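Long-range contacts in Low molecular weight protein-tyrosine-phosphatase YwlE (Bacillus subtilis subsp. subtilis, PDB 4KK3), which removes the phosphate from phosphoarginine residues of many proteins, countering the arginine kinase McsB, with almost no activity on phosphoserine, phosphothreonine or phosphotyrosine peptides: residues A[19-24]-A[139-144]; A[28-33]-A[143-148]; A[69-74]-A[96-101]; A[103-108]-A[132-137]. One frame throughout, in Å; residues are numbered along the deposited sequence.

Three of the four contacts use helix 124-145. Contact 1 packs the C-terminal end region of it on helix 13-28 and is buried and almost wholly apolar; contact 4 packs an earlier part of it on helix 105-110, also buried, with leucines inside and one salt bridge beside them. Contact 2, partly buried, carries on from contact 1, shares K143 and Q144 with it, and adds a two-lysine salt-bridge network; the two touch through F21 and L145. Contact 3 stands apart at the surface, its centre about 20 Å or more from the other three centres, and relies on hydrogen bonds from a tyrosine and a lysine.

Contact 1 (A[19-24]-A[139-144]); sequences ALFKSI and RQLAKQ
F21 and I24 of helix 13-28 meet R139, L141 and A142 of helix 124-145, and nearly everything that passes between them is apolar. The aromatic part rests on F21. Its CG is anti to the backbone N (chi1 -168°), and although its CB does not head for the partner helix, the ring reaches it. The methyl CD2 of L141 lies over one face of the F21 ring, 4.1 Å from the centroid and 24° off the normal, a CH-pi contact displaced toward the rim; the nearest ring atom is F21 CE1, 3.7 Å from L141 CD2. At the edge of the same ring, in its plane, sits the backbone N of A142. F21 and L141 run across each other at about a right angle.

The aliphatic contacts centre on I24. Its branch methyl CG2 touches CB of A142 at 3.6 Å. The other branch sends CD1 to R139 CG at 3.7 Å, while CG1 lies 4.1 Å from R139 NH1, over one face of the guanidinium near its rim. R139 NH2 is engaged in a salt bridge with E135.

The local axes are 9.9 Å apart and cross at -46°. This is helix-helix packing without interhelical hydrogen bonds, between the helix that follows strand 2-7 and the last helix of the alpha/beta fold of the low molecular weight phosphatase family. Beyond this pair, F21 also packs on V32 and L145, L141 reaches Y108 and V109 of helix 105-110, and L20, one residue before F21, touches L55 of helix 49-56.

Contact 2 (A[28-33]-A[143-148]); sequences EGLNVN and KQLKKD
E28 and K146 meet where helix 13-28 ends near the last turn of helix 124-145, and the side chain of E28 can be followed outward. Its CB points toward the other segment, and CG, anti to the backbone N (chi1 -174°), comes within 3.6 Å of K146 NZ. A bend at chi2 brings CD round toward the lysines, and each carboxylate oxygen then takes one of them. OE1 of E28 accepts from K143 NZ at 3.0 Å, on its syn side and 34° out of the carboxylate plane. OE2 accepts from K146 NZ at 2.9 Å, on the anti side and only 17° out of plane. K146 is folded at chi2, chi3 and chi4, which brings its ammonium back to the glutamate.

Beside the salt bridges, L30 CD2 presses on K146 CD at 3.5 Å, tighter than usual for two carbons, and lies 4.2 Å from L145 CB. V32 CG1 reaches L145 CD1 more loosely. F21 packs on L30.

G29, with positive phi, leaves the helix just after E28. The arrangement is a salt-bridge network of one carboxylate and two lysines, tying the helix-to-strand connection of the beta-alpha-beta unit 2-7, 13-28, 33-38 to the C-terminal region of helix 124-145 and the residues that follow.

Contact 3 (A[69-74]-A[96-101]); sequences LTEELM and GRYRDK
E71 and Y98 join an N-capped helix to a surface loop: helix 71-76 meets the connection between helix 85-94 and strand 102-104 of the parallel sheet, away from the active site. T70 is the N-cap, its OG1 accepting from L73 N at 3.3 Å, which fixes the first turn from which E71 and M74 reach across.

The CG of E71 is anti to the backbone N, and a bend at chi2 follows. OE2 then accepts from Y98 OH at 2.6 Å, on the syn side of the carboxylate and 31° out of its plane. Carboxylate and ring are turned 35° against each other, and E71 CD lies at the ring edge, near the plane. The second oxygen, OE1, has a weak bond from G96 N at 3.3 Å. One carboxylate thereby links the phenol to a backbone amide two residues earlier.

Next to this polar pair lies selenomethionine M74, bent at chi2 and chi3. Its CE touches Y98 CB at 3.6 Å and its CB lies 3.8 Å from Y98 CD2, so both ends of its side chain rest on the tyrosine. M74 also packs on I91 and F95 and on V80 of strand 79-82, placing the contact against the edge of the core.

The carbonyl oxygen of M74 lies over the centre of the Y98 ring, 4.0 Å above its plane, and its bond is with K101. The lysine NZ, which also bonds to the carbonyl of A77, donates to M74 O at 2.8 Å, in the carbonyl plane with a C=O...N angle of 155°.

Contact 4 (A[103-108]-A[132-137]); sequences FTLKEY and DELEEL
K106 and E133 reach each other as two extended side chains: the lysine has CG anti to the carbonyl carbon (chi1 -70°), the glutamate has CG anti to the backbone N (chi1 174°), and both run straight beyond CG. They meet at about a right angle, and K106 NZ forms a salt bridge with E133 OE2 at 2.7 Å, approaching almost in line with that oxygen's C-O bond. The same ammonium donates to the carbonyl of D115, so two acceptors hold it.

The aliphatic stem of K106 is used too. Its CG lies 3.9 Å from L137 CD1, so the leucine flanks the chain that carries the charge. Farther inside, L105 CD2 touches L134 CD2 at 3.7 Å and L137 CD1 at 4.1 Å; one methyl of L105 therefore serves both leucines, which stand three residues apart on helix 124-145.

L105 and K106 open helix 105-110, whose start is fixed by a capping box: E107 N donates to T104 OG1 and T104 N to E107 OE1, each at 3.0 Å.

L134 lies near the start of helix 13-28, its side chain about 5 Å from that of R13, an active-site residue by similarity. Helix 105-110 follows directly on edge strand 102-104; L105 also packs on L81 of strand 79-82, and L134 touches M16 and L20 of helix 13-28.

Contact 1 (A[19-24]-A[139-144])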
# COMPACT_ATOMS: atom_id res chain seq x y z
N ALA A 19 -5.44 -4.79 -1.24
CA ALA A 19 -6.72 -5.50 -1.28
C ALA A 19 -7.87 -4.58 -0.88
O ALA A 19 -8.94 -4.61 -1.51
CB ALA A 19 -6.67 -6.72 -0.38
N LEU A 20 -7.66 -3.78 0.17
CA LEU A 20 -8.66 -2.80 0.59
C LEU A 20 -8.93 -1.77 -0.52
O LEU A 20 -10.09 -1.46 -0.82
CB LEU A 20 -8.23 -2.08 1.88
CG LEU A 20 -8.20 -2.90 3.18
CD1 LEU A 20 -7.50 -2.12 4.27
CD2 LEU A 20 -9.63 -3.22 3.59
N PHE A 21 -7.87 -1.23 -1.11
CA PHE A 21 -8.06 -0.22 -2.16
C PHE A 21 -8.69 -0.76 -3.45
O PHE A 21 -9.49 -0.07 -4.10
CB PHE A 21 -6.75 0.51 -2.48
CG PHE A 21 -6.94 1.72 -3.33
CD1 PHE A 21 -7.65 2.81 -2.85
CD2 PHE A 21 -6.41 1.77 -4.61
CE1 PHE A 21 -7.84 3.94 -3.66
CE2 PHE A 21 -6.60 2.90 -5.41
CZ PHE A 21 -7.31 3.97 -4.92
N LYS A 22 -8.35 -1.99 -3.83
CA LYS A 22 -8.96 -2.59 -5.02
C LYS A 22 -10.47 -2.67 -4.84
O LYS A 22 -11.24 -2.39 -5.77
CB LYS A 22 -8.39 -3.97 -5.29
CG LYS A 22 -7.02 -3.96 -5.96
CD LYS A 22 -6.43 -5.36 -5.96
CE LYS A 22 -5.23 -5.48 -6.88
NZ LYS A 22 -4.63 -6.85 -6.78
N SER A 23 -10.90 -3.05 -3.64
CA SER A 23 -12.32 -3.16 -3.33
C SER A 23 -13.02 -1.81 -3.38
O SER A 23 -14.07 -1.66 -4.02
CB SER A 23 -12.52 -3.77 -1.94
OG SER A 23 -13.90 -3.92 -1.66
N ILE A 24 -12.43 -0.83 -2.70
CA ILE A 24 -12.92 0.55 -2.65
C ILE A 24 -12.99 1.15 -4.05
O ILE A 24 -14.00 1.75 -4.44
CB ILE A 24 -11.99 1.43 -1.77
CG1 ILE A 24 -12.23 1.16 -0.29
CG2 ILE A 24 -12.22 2.90 -2.06
CD1 ILE A 24 -11.10 1.67 0.59
N ARG A 139 -10.12 5.20 1.57
CA ARG A 139 -11.39 5.81 1.17
C ARG A 139 -11.19 7.26 0.72
O ARG A 139 -11.77 7.68 -0.28
CB ARG A 139 -12.46 5.71 2.26
CG ARG A 139 -12.94 4.29 2.47
CD ARG A 139 -14.18 4.21 3.33
NE ARG A 139 -14.57 2.81 3.54
CZ ARG A 139 -15.25 2.08 2.66
NH1 ARG A 139 -15.62 2.60 1.50
NH2 ARG A 139 -15.55 0.82 2.94
N GLN A 140 -10.36 8.00 1.45
CA GLN A 140 -10.06 9.38 1.08
C GLN A 140 -9.26 9.43 -0.22
O GLN A 140 -9.50 10.29 -1.06
CB GLN A 140 -9.26 10.11 2.16
CG GLN A 140 -9.86 10.14 3.55
CD GLN A 140 -8.89 10.75 4.56
OE1 GLN A 140 -8.57 11.94 4.49
NE2 GLN A 140 -8.40 9.93 5.49
N LEU A 141 -8.29 8.52 -0.36
CA LEU A 141 -7.50 8.43 -1.58
C LEU A 141 -8.39 8.28 -2.80
O LEU A 141 -8.20 8.95 -3.81
CB LEU A 141 -6.48 7.28 -1.51
CG LEU A 141 -5.58 7.05 -2.74
CD1 LEU A 141 -4.64 8.24 -2.96
CD2 LEU A 141 -4.76 5.76 -2.60
N ALA A 142 -9.37 7.38 -2.71
CA ALA A 142 -10.30 7.15 -3.79
C ALA A 142 -11.00 8.45 -4.20
O ALA A 142 -11.03 8.79 -5.38
CB ALA A 142 -11.30 6.10 -3.39
N LYS A 143 -11.52 9.18 -3.22
CA LYS A 143 -12.21 10.44 -3.49
C LYS A 143 -11.26 11.44 -4.13
O LYS A 143 -11.65 12.21 -5.01
CB LYS A 143 -12.82 11.02 -2.22
CG LYS A 143 -13.75 10.09 -1.44
CD LYS A 143 -15.02 9.76 -2.20
CE LYS A 143 -16.00 9.01 -1.31
NZ LYS A 143 -17.18 8.47 -2.06
N GLN A 144 -10.00 11.44 -3.69
CA GLN A 144 -9.02 12.37 -4.23
C GLN A 144 -8.65 12.03 -5.66
O GLN A 144 -8.51 12.91 -6.50
CB GLN A 144 -7.77 12.41 -3.36
CG GLN A 144 -7.97 13.16 -2.06
CD GLN A 144 -6.80 12.96 -1.12
OE1 GLN A 144 -5.85 12.25 -1.45
NE2 GLN A 144 -6.87 13.57 0.05

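Contact 2 (A[28-33]-A[143-148])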
# COMPACT_ATOMS: atom_id res chain seq x y z
N GLU A 28 -16.24 2.64 -6.11
CA GLU A 28 -16.22 4.05 -6.47
C GLU A 28 -16.19 4.22 -7.99
O GLU A 28 -16.39 5.32 -8.51
CB GLU A 28 -15.01 4.73 -5.83
CG GLU A 28 -14.93 6.25 -6.00
CD GLU A 28 -16.02 6.99 -5.26
OE1 GLU A 28 -16.53 6.46 -4.25
OE2 GLU A 28 -16.38 8.11 -5.70
N GLY A 29 -15.96 3.12 -8.69
CA GLY A 29 -15.91 3.16 -10.14
C GLY A 29 -14.60 3.70 -10.65
O GLY A 29 -14.51 4.24 -11.75
N LEU A 30 -13.56 3.58 -9.82
CA LEU A 30 -12.23 4.05 -10.19
C LEU A 30 -11.57 3.14 -11.21
O LEU A 30 -11.59 1.92 -11.07
CB LEU A 30 -11.34 4.13 -8.95
CG LEU A 30 -11.40 5.41 -8.13
CD1 LEU A 30 -10.44 5.30 -6.97
CD2 LEU A 30 -11.04 6.58 -9.01
N ASN A 31 -10.96 3.74 -12.22
CA ASN A 31 -10.21 2.98 -13.21
C ASN A 31 -8.72 3.10 -12.93
O ASN A 31 -8.03 3.92 -13.52
CB ASN A 31 -10.56 3.42 -14.63
CG ASN A 31 -11.94 2.96 -15.06
OD1 ASN A 31 -12.44 1.94 -14.59
ND2 ASN A 31 -12.57 3.71 -15.97
N VAL A 32 -8.24 2.28 -12.00
CA VAL A 32 -6.83 2.28 -11.64
C VAL A 32 -6.30 0.86 -11.59
O VAL A 32 -7.06 -0.10 -11.41
CB VAL A 32 -6.60 2.94 -10.26
CG1 VAL A 32 -7.00 4.40 -10.31
CG2 VAL A 32 -7.37 2.21 -9.18
N ASN A 33 -4.99 0.73 -11.75
CA ASN A 33 -4.30 -0.54 -11.63
C ASN A 33 -3.51 -0.53 -10.33
O ASN A 33 -2.73 0.38 -10.09
CB ASN A 33 -3.37 -0.74 -12.82
CG ASN A 33 -2.83 -2.15 -12.92
OD1 ASN A 33 -1.77 -2.45 -12.37
ND2 ASN A 33 -3.55 -3.02 -13.62
N LYS A 143 -11.52 9.18 -3.22
CA LYS A 143 -12.21 10.44 -3.49
C LYS A 143 -11.26 11.44 -4.13
O LYS A 143 -11.65 12.21 -5.01
CB LYS A 143 -12.82 11.02 -2.22
CG LYS A 143 -13.75 10.09 -1.44
CD LYS A 143 -15.02 9.76 -2.20
CE LYS A 143 -16.00 9.01 -1.31
NZ LYS A 143 -17.18 8.47 -2.06
N GLN A 144 -10.00 11.44 -3.69
CA GLN A 144 -9.02 12.37 -4.23
C GLN A 144 -8.65 12.03 -5.66
O GLN A 144 -8.51 12.91 -6.50
CB GLN A 144 -7.77 12.41 -3.36
CG GLN A 144 -7.97 13.16 -2.06
CD GLN A 144 -6.80 12.96 -1.12
OE1 GLN A 144 -5.85 12.25 -1.45
NE2 GLN A 144 -6.87 13.57 0.05
N LEU A 145 -8.51 10.73 -5.94
CA LEU A 145 -8.12 10.30 -7.29
C LEU A 145 -9.12 10.72 -8.36
O LEU A 145 -8.78 10.80 -9.54
CB LEU A 145 -7.87 8.80 -7.33
CG LEU A 145 -6.56 8.35 -6.67
CD1 LEU A 145 -6.50 6.85 -6.60
CD2 LEU A 145 -5.36 8.89 -7.44
N LYS A 146 -10.35 11.01 -7.95
CA LYS A 146 -11.37 11.55 -8.85
C LYS A 146 -10.99 12.94 -9.38
O LYS A 146 -11.50 13.39 -10.40
CB LYS A 146 -12.73 11.63 -8.15
CG LYS A 146 -13.16 10.34 -7.48
CD LYS A 146 -13.27 9.22 -8.49
CE LYS A 146 -14.58 9.27 -9.26
NZ LYS A 146 -15.73 8.81 -8.43
N LYS A 147 -10.09 13.62 -8.66
CA LYS A 147 -9.67 14.97 -9.04
C LYS A 147 -8.48 14.96 -9.99
O LYS A 147 -7.91 16.00 -10.30
CB LYS A 147 -9.31 15.78 -7.79
CG LYS A 147 -10.46 16.00 -6.83
CD LYS A 147 -10.01 16.84 -5.64
CE LYS A 147 -11.17 17.09 -4.70
NZ LYS A 147 -11.85 15.82 -4.32
N ASP A 148 -8.11 13.77 -10.47
CA ASP A 148 -6.95 13.65 -11.32
C ASP A 148 -7.37 13.49 -12.78
O ASP A 148 -8.08 12.55 -13.12
CB ASP A 148 -6.09 12.46 -10.88
CG ASP A 148 -4.68 12.52 -11.42
OD1 ASP A 148 -4.51 12.60 -12.65
OD2 ASP A 148 -3.74 12.49 -10.60

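Contact 3 (A[69-74]-A[96-101])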
# COMPACT_ATOMS: atom_id res chain seq x y z
N LEU A 69 10.33 -4.90 -4.53
CA LEU A 69 10.24 -3.75 -5.40
C LEU A 69 11.42 -3.81 -6.37
O LEU A 69 12.52 -4.18 -5.99
CB LEU A 69 10.29 -2.48 -4.56
CG LEU A 69 10.04 -1.18 -5.29
CD1 LEU A 69 8.63 -1.10 -5.83
CD2 LEU A 69 10.29 -0.06 -4.32
N THR A 70 11.17 -3.48 -7.63
CA THR A 70 12.22 -3.51 -8.65
C THR A 70 12.24 -2.21 -9.42
O THR A 70 11.29 -1.43 -9.36
CB THR A 70 11.99 -4.63 -9.66
OG1 THR A 70 10.77 -4.37 -10.36
CG2 THR A 70 11.92 -5.98 -8.98
N GLU A 71 13.32 -1.99 -10.17
CA GLU A 71 13.46 -0.81 -11.00
C GLU A 71 12.32 -0.73 -12.02
O GLU A 71 11.77 0.35 -12.25
CB GLU A 71 14.82 -0.80 -11.71
CG GLU A 71 14.98 0.29 -12.76
CD GLU A 71 15.10 1.68 -12.16
OE1 GLU A 71 15.51 1.80 -10.99
OE2 GLU A 71 14.80 2.66 -12.88
N GLU A 72 11.97 -1.87 -12.60
CA GLU A 72 10.89 -1.93 -13.58
C GLU A 72 9.55 -1.44 -13.02
O GLU A 72 8.84 -0.68 -13.67
CB GLU A 72 10.72 -3.35 -14.12
CG GLU A 72 9.72 -3.46 -15.26
CD GLU A 72 9.16 -4.86 -15.40
OE1 GLU A 72 8.31 -5.24 -14.57
OE2 GLU A 72 9.57 -5.57 -16.34
N LEU A 73 9.22 -1.90 -11.81
CA LEU A 73 8.00 -1.45 -11.13
C LEU A 73 8.05 0.05 -10.83
O LEU A 73 7.05 0.75 -10.98
CB LEU A 73 7.79 -2.23 -9.83
CG LEU A 73 7.50 -3.73 -9.94
CD1 LEU A 73 7.46 -4.35 -8.55
CD2 LEU A 73 6.20 -3.97 -10.68
N MSE A 74 9.21 0.52 -10.41
CA MSE A 74 9.39 1.93 -10.07
C MSE A 74 9.24 2.83 -11.30
O MSE A 74 8.68 3.91 -11.22
CB MSE A 74 10.74 2.17 -9.39
CG MSE A 74 10.81 1.68 -7.94
SE MSE A 74 9.57 2.63 -6.78
CE MSE A 74 10.16 4.44 -7.20
N GLY A 96 16.04 4.31 -8.89
CA GLY A 96 16.34 5.46 -9.72
C GLY A 96 15.80 6.78 -9.21
O GLY A 96 15.34 6.89 -8.06
N ARG A 97 15.86 7.79 -10.08
CA ARG A 97 15.44 9.14 -9.76
C ARG A 97 13.93 9.30 -9.88
O ARG A 97 13.43 9.84 -10.88
CB ARG A 97 16.13 10.13 -10.70
CG ARG A 97 17.65 10.00 -10.73
CD ARG A 97 18.28 10.57 -9.47
NE ARG A 97 17.81 11.93 -9.21
CZ ARG A 97 18.06 12.61 -8.09
NH1 ARG A 97 18.79 12.06 -7.13
NH2 ARG A 97 17.59 13.83 -7.94
N TYR A 98 13.22 8.86 -8.85
CA TYR A 98 11.76 8.83 -8.90
C TYR A 98 11.10 9.51 -7.73
O TYR A 98 9.94 9.23 -7.44
CB TYR A 98 11.25 7.39 -8.96
CG TYR A 98 11.73 6.63 -10.16
CD1 TYR A 98 11.39 7.04 -11.43
CD2 TYR A 98 12.52 5.50 -10.01
CE1 TYR A 98 11.83 6.35 -12.54
CE2 TYR A 98 12.96 4.80 -11.12
CZ TYR A 98 12.62 5.23 -12.38
OH TYR A 98 13.06 4.55 -13.49
N ARG A 99 11.82 10.41 -7.07
CA ARG A 99 11.28 11.14 -5.93
C ARG A 99 9.93 11.78 -6.22
O ARG A 99 9.09 11.89 -5.33
CB ARG A 99 12.26 12.22 -5.45
CG ARG A 99 13.41 11.68 -4.65
CD ARG A 99 14.29 12.79 -4.11
NE ARG A 99 15.45 12.22 -3.43
CZ ARG A 99 15.48 11.92 -2.14
NH1 ARG A 99 14.43 12.14 -1.37
NH2 ARG A 99 16.58 11.41 -1.62
N ASP A 100 9.73 12.20 -7.46
CA ASP A 100 8.53 12.96 -7.79
C ASP A 100 7.28 12.12 -7.80
O ASP A 100 6.19 12.68 -7.82
CB ASP A 100 8.67 13.63 -9.13
CG ASP A 100 9.50 14.88 -9.05
OD1 ASP A 100 9.12 15.78 -8.26
OD2 ASP A 100 10.53 14.92 -9.73
N LYS A 101 7.44 10.81 -7.77
CA LYS A 101 6.27 9.92 -7.75
C LYS A 101 6.10 9.18 -6.43
O LYS A 101 5.15 8.42 -6.26
CB LYS A 101 6.31 8.92 -8.91
CG LYS A 101 7.32 7.80 -8.73
CD LYS A 101 7.22 6.76 -9.83
CE LYS A 101 7.59 7.34 -11.19
NZ LYS A 101 7.58 6.27 -12.25

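Contact 4 (A[103-108]-A[132-137])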
# COMPACT_ATOMS: atom_id res chain seq x y z
N PHE A 103 5.55 9.10 -2.34
CA PHE A 103 5.02 9.84 -1.19
C PHE A 103 4.60 8.84 -0.14
O PHE A 103 4.25 7.72 -0.49
CB PHE A 103 3.80 10.67 -1.63
CG PHE A 103 4.10 11.65 -2.72
CD1 PHE A 103 4.62 12.90 -2.42
CD2 PHE A 103 3.87 11.33 -4.05
CE1 PHE A 103 4.92 13.82 -3.42
CE2 PHE A 103 4.16 12.25 -5.06
CZ PHE A 103 4.69 13.50 -4.74
N THR A 104 4.60 9.22 1.13
CA THR A 104 3.91 8.34 2.08
C THR A 104 2.42 8.43 1.86
O THR A 104 1.91 9.42 1.34
CB THR A 104 4.21 8.65 3.55
OG1 THR A 104 3.63 9.92 3.90
CG2 THR A 104 5.72 8.66 3.82
N LEU A 105 1.71 7.36 2.25
CA LEU A 105 0.27 7.34 2.12
C LEU A 105 -0.36 8.49 2.90
O LEU A 105 -1.24 9.20 2.39
CB LEU A 105 -0.27 5.98 2.57
CG LEU A 105 -1.78 5.80 2.53
CD1 LEU A 105 -2.36 6.06 1.15
CD2 LEU A 105 -2.11 4.38 2.97
N LYS A 106 0.11 8.73 4.12
CA LYS A 106 -0.46 9.80 4.93
C LYS A 106 -0.19 11.18 4.33
O LYS A 106 -1.10 11.99 4.24
CB LYS A 106 -0.04 9.71 6.40
CG LYS A 106 -0.69 8.50 7.10
CD LYS A 106 -0.39 8.46 8.59
CE LYS A 106 -1.17 7.32 9.24
NZ LYS A 106 -0.85 7.19 10.69
N GLU A 107 1.06 11.43 3.90
CA GLU A 107 1.43 12.68 3.20
C GLU A 107 0.47 13.01 2.08
O GLU A 107 -0.09 14.11 1.99
CB GLU A 107 2.79 12.50 2.52
CG GLU A 107 3.98 13.07 3.20
CD GLU A 107 5.20 13.02 2.30
OE1 GLU A 107 5.34 12.06 1.48
OE2 GLU A 107 6.02 13.95 2.39
N TYR A 108 0.31 12.05 1.18
CA TYR A 108 -0.41 12.27 -0.06
C TYR A 108 -1.88 12.54 0.21
O TYR A 108 -2.48 13.43 -0.39
CB TYR A 108 -0.25 11.04 -0.96
CG TYR A 108 -0.68 11.29 -2.38
CD1 TYR A 108 -1.94 10.94 -2.81
CD2 TYR A 108 0.19 11.89 -3.28
CE1 TYR A 108 -2.33 11.17 -4.12
CE2 TYR A 108 -0.19 12.13 -4.57
CZ TYR A 108 -1.45 11.77 -4.99
OH TYR A 108 -1.80 12.02 -6.30
N ASP A 132 -8.08 -0.71 9.91
CA ASP A 132 -9.01 0.41 10.01
C ASP A 132 -8.34 1.73 9.64
O ASP A 132 -8.95 2.59 9.01
CB ASP A 132 -9.60 0.50 11.42
CG ASP A 132 -10.57 -0.63 11.71
OD1 ASP A 132 -10.96 -1.34 10.76
OD2 ASP A 132 -10.96 -0.81 12.89
N GLU A 133 -7.08 1.88 10.05
CA GLU A 133 -6.29 3.04 9.72
C GLU A 133 -6.14 3.16 8.20
O GLU A 133 -6.35 4.24 7.63
CB GLU A 133 -4.92 2.90 10.40
CG GLU A 133 -3.88 3.96 10.05
CD GLU A 133 -2.55 3.68 10.74
OE1 GLU A 133 -2.34 2.54 11.19
OE2 GLU A 133 -1.73 4.61 10.83
N LEU A 134 -5.79 2.05 7.57
CA LEU A 134 -5.64 1.98 6.13
C LEU A 134 -6.95 2.26 5.41
O LEU A 134 -6.99 3.02 4.43
CB LEU A 134 -5.12 0.60 5.71
CG LEU A 134 -3.63 0.40 5.98
CD1 LEU A 134 -3.19 -1.01 5.63
CD2 LEU A 134 -2.85 1.44 5.14
N GLU A 135 -8.02 1.64 5.89
CA GLU A 135 -9.32 1.82 5.26
C GLU A 135 -9.70 3.30 5.15
O GLU A 135 -10.11 3.77 4.08
CB GLU A 135 -10.40 1.03 6.02
CG GLU A 135 -11.74 0.97 5.31
CD GLU A 135 -12.72 0.05 6.02
OE1 GLU A 135 -12.31 -0.61 7.00
OE2 GLU A 135 -13.89 -0.02 5.60
N GLU A 136 -9.57 4.03 6.25
CA GLU A 136 -9.93 5.44 6.28
C GLU A 136 -9.09 6.26 5.30
O GLU A 136 -9.60 7.15 4.62
CB GLU A 136 -9.79 5.99 7.70
CG GLU A 136 -10.09 7.47 7.82
CD GLU A 136 -10.17 7.95 9.26
OE1 GLU A 136 -11.10 7.53 9.98
OE2 GLU A 136 -9.31 8.75 9.66
N LEU A 137 -7.80 5.97 5.24
CA LEU A 137 -6.91 6.67 4.31
C LEU A 137 -7.24 6.36 2.86
O LEU A 137 -7.22 7.24 1.97
CB LEU A 137 -5.47 6.28 4.59
CG LEU A 137 -4.91 6.88 5.89
CD1 LEU A 137 -3.65 6.15 6.33
CD2 LEU A 137 -4.63 8.36 5.69